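Local structure of TetR-family transcriptional regulator (Pectobacterium atrosepticum, 2HYT) at residues G143-I157 against E186-R197. The protein probably acts as a dimeric DNA-binding transcription factor that recognises cis-regulatory sequences through an N-terminal helix-turn-helix motif. Sequence-based numbering, arbitrary orientation.
Sequences GVVAEADPQALASLI and ELLLRGLLVKPR
Ala146 N gives its hydrogen to Leu192 O and Val194 N to Val144 O, the two bonds that flank Val145 and Leu193, a non-hydrogen-bonded pair in a single antiparallel beta bridge within the otherwise helical C-terminal domain of this TetR-family protein. It joins the link between helices 122-141 and 150-170 to the tail after helix 174-190. The two bonds differ: Ala146 N meets Leu192 O at 2.8 Å and nearly head-on (C=O...N 175°), whereas Val194 N reaches Val144 O at 3.0 Å, tilted from the carbonyl plane.

The tight side is apolar and buried. Leu192, with CG anti to its carbonyl carbon (chi1 -57°), points its forked end at helix 150-170, and leucine suits the place because each methyl finds its own partner tip to tip: CD2 meets Leu153 CD1 at 4.0 Å, and CD1 meets Ile157 CD1 at 4.0 Å, one helical turn on. Val145 rests CG1 against the Leu192 backbone oxygen while its side chain packs on Trp86 of helix 85-98.

Toward solvent the packing thins. Gly143, whose positive phi (77°) closes a Schellman motif and is easy for a residue without a side chain, turns the chain into the bridge. Exposed Val194 lays CG2 over the backbone between Gly143 O and Ala146 N; the single methyl of Ala146 probably lets it come this close. Val144 CG1 packs alongside Leu193 CD2, both side chains pointing the same way. Arg197, salt-bridged to Asp84 through NH1, crosses Val144 at about a right angle, NH2 brushing CG1. Val144 O is gripped twice: besides Val194 N, a water donates to it at 2.7 Å, whose oxygen accepts from Lys195 N at 3.1 Å.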
loop_
_atom_site.group_PDB
_atom_site.type_symbol
_atom_site.label_atom_id
_atom_site.label_comp_id
_atom_site.label_asym_id
_atom_site.label_seq_id
_atom_site.Cartn_x
_atom_site.Cartn_y
_atom_site.Cartn_z
ATOM N N GLY A 143 23.948 -7.919 -15.141
ATOM C CA GLY A 143 24.661 -6.646 -15.188
ATOM C C GLY A 143 23.851 -5.540 -15.818
ATOM O O GLY A 143 24.412 -4.475 -16.154
ATOM N N VAL A 144 22.551 -5.754 -15.963
ATOM C CA VAL A 144 21.657 -4.731 -16.521
ATOM C C VAL A 144 21.252 -3.713 -15.456
ATOM O O VAL A 144 21.294 -2.493 -15.710
ATOM C CB VAL A 144 20.390 -5.375 -17.182
ATOM C CG1 VAL A 144 19.363 -4.326 -17.635
ATOM C CG2 VAL A 144 20.819 -6.299 -18.374
ATOM N N VAL A 145 20.851 -4.222 -14.290
ATOM C CA VAL A 145 20.429 -3.421 -13.134
ATOM C C VAL A 145 21.569 -3.358 -12.124
ATOM O O VAL A 145 22.249 -4.353 -11.839
ATOM C CB VAL A 145 19.119 -3.950 -12.527
ATOM C CG1 VAL A 145 18.813 -3.371 -11.059
ATOM C CG2 VAL A 145 17.964 -3.663 -13.478
ATOM N N ALA A 146 21.801 -2.150 -11.604
ATOM C CA ALA A 146 22.864 -1.934 -10.622
ATOM C C ALA A 146 22.676 -2.768 -9.349
ATOM O O ALA A 146 21.555 -3.133 -8.969
ATOM C CB ALA A 146 22.955 -0.412 -10.254
ATOM N N GLU A 147 23.790 -3.073 -8.678
ATOM C CA GLU A 147 23.754 -3.922 -7.502
ATOM C C GLU A 147 22.863 -3.325 -6.415
ATOM O O GLU A 147 22.956 -2.126 -6.090
ATOM C CB GLU A 147 25.167 -4.146 -6.977
ATOM C CG GLU A 147 25.960 -5.116 -7.831
ATOM C CD GLU A 147 25.867 -6.542 -7.339
ATOM O OE1 GLU A 147 24.800 -6.942 -6.808
ATOM O OE2 GLU A 147 26.880 -7.257 -7.473
ATOM N N ALA A 148 22.002 -4.183 -5.864
ATOM C CA ALA A 148 21.077 -3.851 -4.801
ATOM C C ALA A 148 20.528 -5.153 -4.275
ATOM O O ALA A 148 20.715 -6.205 -4.900
ATOM C CB ALA A 148 19.974 -2.991 -5.317
ATOM N N ASP A 149 19.919 -5.131 -3.091
ATOM C CA ASP A 149 19.266 -6.320 -2.598
ATOM C C ASP A 149 17.998 -6.526 -3.420
ATOM O O ASP A 149 17.133 -5.650 -3.460
ATOM C CB ASP A 149 18.894 -6.217 -1.120
ATOM C CG ASP A 149 18.221 -7.461 -0.629
ATOM O OD1 ASP A 149 18.902 -8.537 -0.576
ATOM O OD2 ASP A 149 17.025 -7.407 -0.341
ATOM N N PRO A 150 17.869 -7.679 -4.082
ATOM C CA PRO A 150 16.690 -7.908 -4.878
ATOM C C PRO A 150 15.365 -7.742 -4.165
ATOM O O PRO A 150 14.452 -7.160 -4.732
ATOM C CB PRO A 150 16.891 -9.351 -5.410
ATOM C CG PRO A 150 18.276 -9.581 -5.365
ATOM C CD PRO A 150 18.805 -8.804 -4.196
ATOM N N GLN A 151 15.252 -8.252 -2.934
ATOM C CA GLN A 151 13.983 -8.197 -2.217
ATOM C C GLN A 151 13.621 -6.751 -1.836
ATOM O O GLN A 151 12.462 -6.337 -1.935
ATOM C CB GLN A 151 13.958 -9.070 -0.991
ATOM C CG GLN A 151 12.526 -9.350 -0.526
ATOM C CD GLN A 151 12.474 -10.444 0.497
ATOM O OE1 GLN A 151 12.613 -10.186 1.678
ATOM N NE2 GLN A 151 12.316 -11.697 0.044
ATOM N N ALA A 152 14.619 -6.028 -1.356
ATOM C CA ALA A 152 14.437 -4.598 -1.048
ATOM C C ALA A 152 13.970 -3.792 -2.263
ATOM O O ALA A 152 13.014 -3.058 -2.195
ATOM C CB ALA A 152 15.736 -4.006 -0.509
ATOM N N LEU A 153 14.630 -4.000 -3.393
ATOM C CA LEU A 153 14.304 -3.262 -4.598
ATOM C C LEU A 153 12.950 -3.666 -5.119
ATOM O O LEU A 153 12.173 -2.823 -5.509
ATOM C CB LEU A 153 15.385 -3.447 -5.634
ATOM C CG LEU A 153 15.210 -2.694 -6.911
ATOM C CD1 LEU A 153 14.923 -1.176 -6.658
ATOM C CD2 LEU A 153 16.458 -2.854 -7.786
ATOM N N ALA A 154 12.617 -4.951 -5.029
ATOM C CA ALA A 154 11.294 -5.412 -5.447
ATOM C C ALA A 154 10.200 -4.803 -4.596
ATOM O O ALA A 154 9.157 -4.459 -5.110
ATOM C CB ALA A 154 11.206 -6.944 -5.463
ATOM N N SER A 155 10.435 -4.633 -3.286
ATOM C CA SER A 155 9.437 -4.014 -2.392
ATOM C C SER A 155 9.134 -2.587 -2.804
ATOM O O SER A 155 7.977 -2.164 -2.805
ATOM C CB SER A 155 9.884 -4.054 -0.923
ATOM O OG SER A 155 10.919 -3.122 -0.592
ATOM N N LEU A 156 10.204 -1.852 -3.097
ATOM C CA LEU A 156 10.090 -0.482 -3.540
ATOM C C LEU A 156 9.298 -0.392 -4.851
ATOM O O LEU A 156 8.349 0.375 -4.961
ATOM C CB LEU A 156 11.465 0.152 -3.718
ATOM C CG LEU A 156 12.180 0.449 -2.399
ATOM C CD1 LEU A 156 13.719 0.525 -2.674
ATOM C CD2 LEU A 156 11.646 1.700 -1.757
ATOM N N ILE A 157 9.708 -1.205 -5.826
ATOM C CA ILE A 157 9.047 -1.180 -7.140
ATOM C C ILE A 157 7.563 -1.573 -7.053
ATOM O O ILE A 157 6.694 -0.859 -7.533
ATOM C CB ILE A 157 9.807 -2.076 -8.161
ATOM C CG1 ILE A 157 11.225 -1.545 -8.411
ATOM C CG2 ILE A 157 9.004 -2.221 -9.453
ATOM C CD1 ILE A 157 12.093 -2.563 -9.201
ATOM N N GLU A 186 8.735 5.787 -15.734
ATOM C CA GLU A 186 9.931 5.657 -16.564
ATOM C C GLU A 186 11.122 6.414 -15.959
ATOM O O GLU A 186 12.252 5.953 -16.037
ATOM C CB GLU A 186 9.681 6.106 -18.008
ATOM C CG GLU A 186 8.656 5.273 -18.773
ATOM C CD GLU A 186 9.108 3.865 -19.165
ATOM O OE1 GLU A 186 10.135 3.331 -18.665
ATOM O OE2 GLU A 186 8.373 3.272 -19.989
ATOM N N LEU A 187 10.881 7.579 -15.339
ATOM C CA LEU A 187 11.944 8.315 -14.669
ATOM C C LEU A 187 12.462 7.574 -13.455
ATOM O O LEU A 187 13.653 7.574 -13.164
ATOM C CB LEU A 187 11.447 9.690 -14.195
ATOM C CG LEU A 187 11.073 10.659 -15.288
ATOM C CD1 LEU A 187 10.541 11.908 -14.543
ATOM C CD2 LEU A 187 12.286 10.987 -16.198
ATOM N N LEU A 188 11.566 6.967 -12.693
ATOM C CA LEU A 188 12.047 6.156 -11.569
ATOM C C LEU A 188 12.841 4.940 -12.012
ATOM O O LEU A 188 13.844 4.556 -11.395
ATOM C CB LEU A 188 10.905 5.657 -10.720
ATOM C CG LEU A 188 10.325 6.580 -9.668
ATOM C CD1 LEU A 188 9.290 5.781 -8.927
ATOM C CD2 LEU A 188 11.407 7.135 -8.719
ATOM N N LEU A 189 12.400 4.295 -13.073
ATOM C CA LEU A 189 13.046 3.040 -13.465
ATOM C C LEU A 189 14.399 3.276 -14.102
ATOM O O LEU A 189 15.296 2.442 -14.019
ATOM C CB LEU A 189 12.157 2.255 -14.431
ATOM C CG LEU A 189 10.807 1.798 -13.872
ATOM C CD1 LEU A 189 10.102 0.936 -14.904
ATOM C CD2 LEU A 189 10.946 1.032 -12.530
ATOM N N ARG A 190 14.579 4.401 -14.767
ATOM C CA ARG A 190 15.798 4.562 -15.546
ATOM C C ARG A 190 17.068 4.580 -14.689
ATOM O O ARG A 190 18.163 4.187 -15.177
ATOM C CB ARG A 190 15.684 5.772 -16.467
ATOM C CG ARG A 190 15.841 7.082 -15.766
ATOM C CD ARG A 190 15.528 8.188 -16.758
ATOM N NE ARG A 190 15.680 9.490 -16.104
ATOM C CZ ARG A 190 15.673 10.655 -16.746
ATOM N NH1 ARG A 190 15.526 10.705 -18.065
ATOM N NH2 ARG A 190 15.829 11.782 -16.061
ATOM N N GLY A 191 16.929 4.954 -13.414
ATOM C CA GLY A 191 18.062 5.006 -12.488
ATOM C C GLY A 191 18.556 3.629 -12.095
ATOM O O GLY A 191 19.674 3.471 -11.619
ATOM N N LEU A 192 17.723 2.608 -12.290
ATOM C CA LEU A 192 18.165 1.244 -11.988
ATOM C C LEU A 192 19.252 0.738 -12.905
ATOM O O LEU A 192 19.974 -0.199 -12.528
ATOM C CB LEU A 192 16.993 0.300 -12.061
ATOM C CG LEU A 192 15.842 0.689 -11.129
ATOM C CD1 LEU A 192 14.829 -0.447 -11.172
ATOM C CD2 LEU A 192 16.301 0.991 -9.737
ATOM N N LEU A 193 19.370 1.301 -14.116
ATOM C CA LEU A 193 20.328 0.796 -15.096
ATOM C C LEU A 193 21.770 1.096 -14.719
ATOM O O LEU A 193 22.078 2.178 -14.204
ATOM C CB LEU A 193 20.063 1.389 -16.459
ATOM C CG LEU A 193 18.805 0.933 -17.190
ATOM C CD1 LEU A 193 18.476 1.816 -18.410
ATOM C CD2 LEU A 193 18.937 -0.530 -17.679
ATOM N N VAL A 194 22.643 0.113 -14.944
ATOM C CA VAL A 194 24.078 0.319 -14.826
ATOM C C VAL A 194 24.534 1.328 -15.896
ATOM O O VAL A 194 25.240 2.291 -15.581
ATOM C CB VAL A 194 24.851 -1.008 -14.997
ATOM C CG1 VAL A 194 26.335 -0.775 -15.118
ATOM C CG2 VAL A 194 24.558 -1.929 -13.799
ATOM N N LYS A 195 24.092 1.095 -17.125
ATOM C CA LYS A 195 24.472 1.860 -18.307
ATOM C C LYS A 195 23.204 2.452 -18.936
ATOM O O LYS A 195 22.308 1.712 -19.360
ATOM C CB LYS A 195 25.162 0.941 -19.326
ATOM C CG LYS A 195 25.528 1.634 -20.645
ATOM N N PRO A 196 23.105 3.790 -18.993
ATOM C CA PRO A 196 21.910 4.382 -19.614
ATOM C C PRO A 196 21.727 3.981 -21.069
ATOM O O PRO A 196 22.710 3.737 -21.777
ATOM C CB PRO A 196 22.171 5.894 -19.525
ATOM C CG PRO A 196 23.180 6.051 -18.397
ATOM C CD PRO A 196 24.047 4.815 -18.505
ATOM N N ARG A 197 20.472 3.938 -21.506
ATOM C CA ARG A 197 20.130 3.617 -22.882
ATOM C C ARG A 197 19.599 4.852 -23.627
ATOM O O ARG A 197 19.534 4.868 -24.864
ATOM C CB ARG A 197 19.095 2.500 -22.889
ATOM C CG ARG A 197 19.585 1.269 -22.176
ATOM C CD ARG A 197 18.705 0.073 -22.460
ATOM N NE ARG A 197 19.252 -1.144 -21.859
ATOM C CZ ARG A 197 18.727 -2.350 -22.029
ATOM N NH1 ARG A 197 17.630 -2.516 -22.778
ATOM N NH2 ARG A 197 19.302 -3.399 -21.452
ATOM O OXT ARG A 197 19.233 5.860 -23.014
HETATM O O HOH W 1 22.636 -1.574 -17.903
#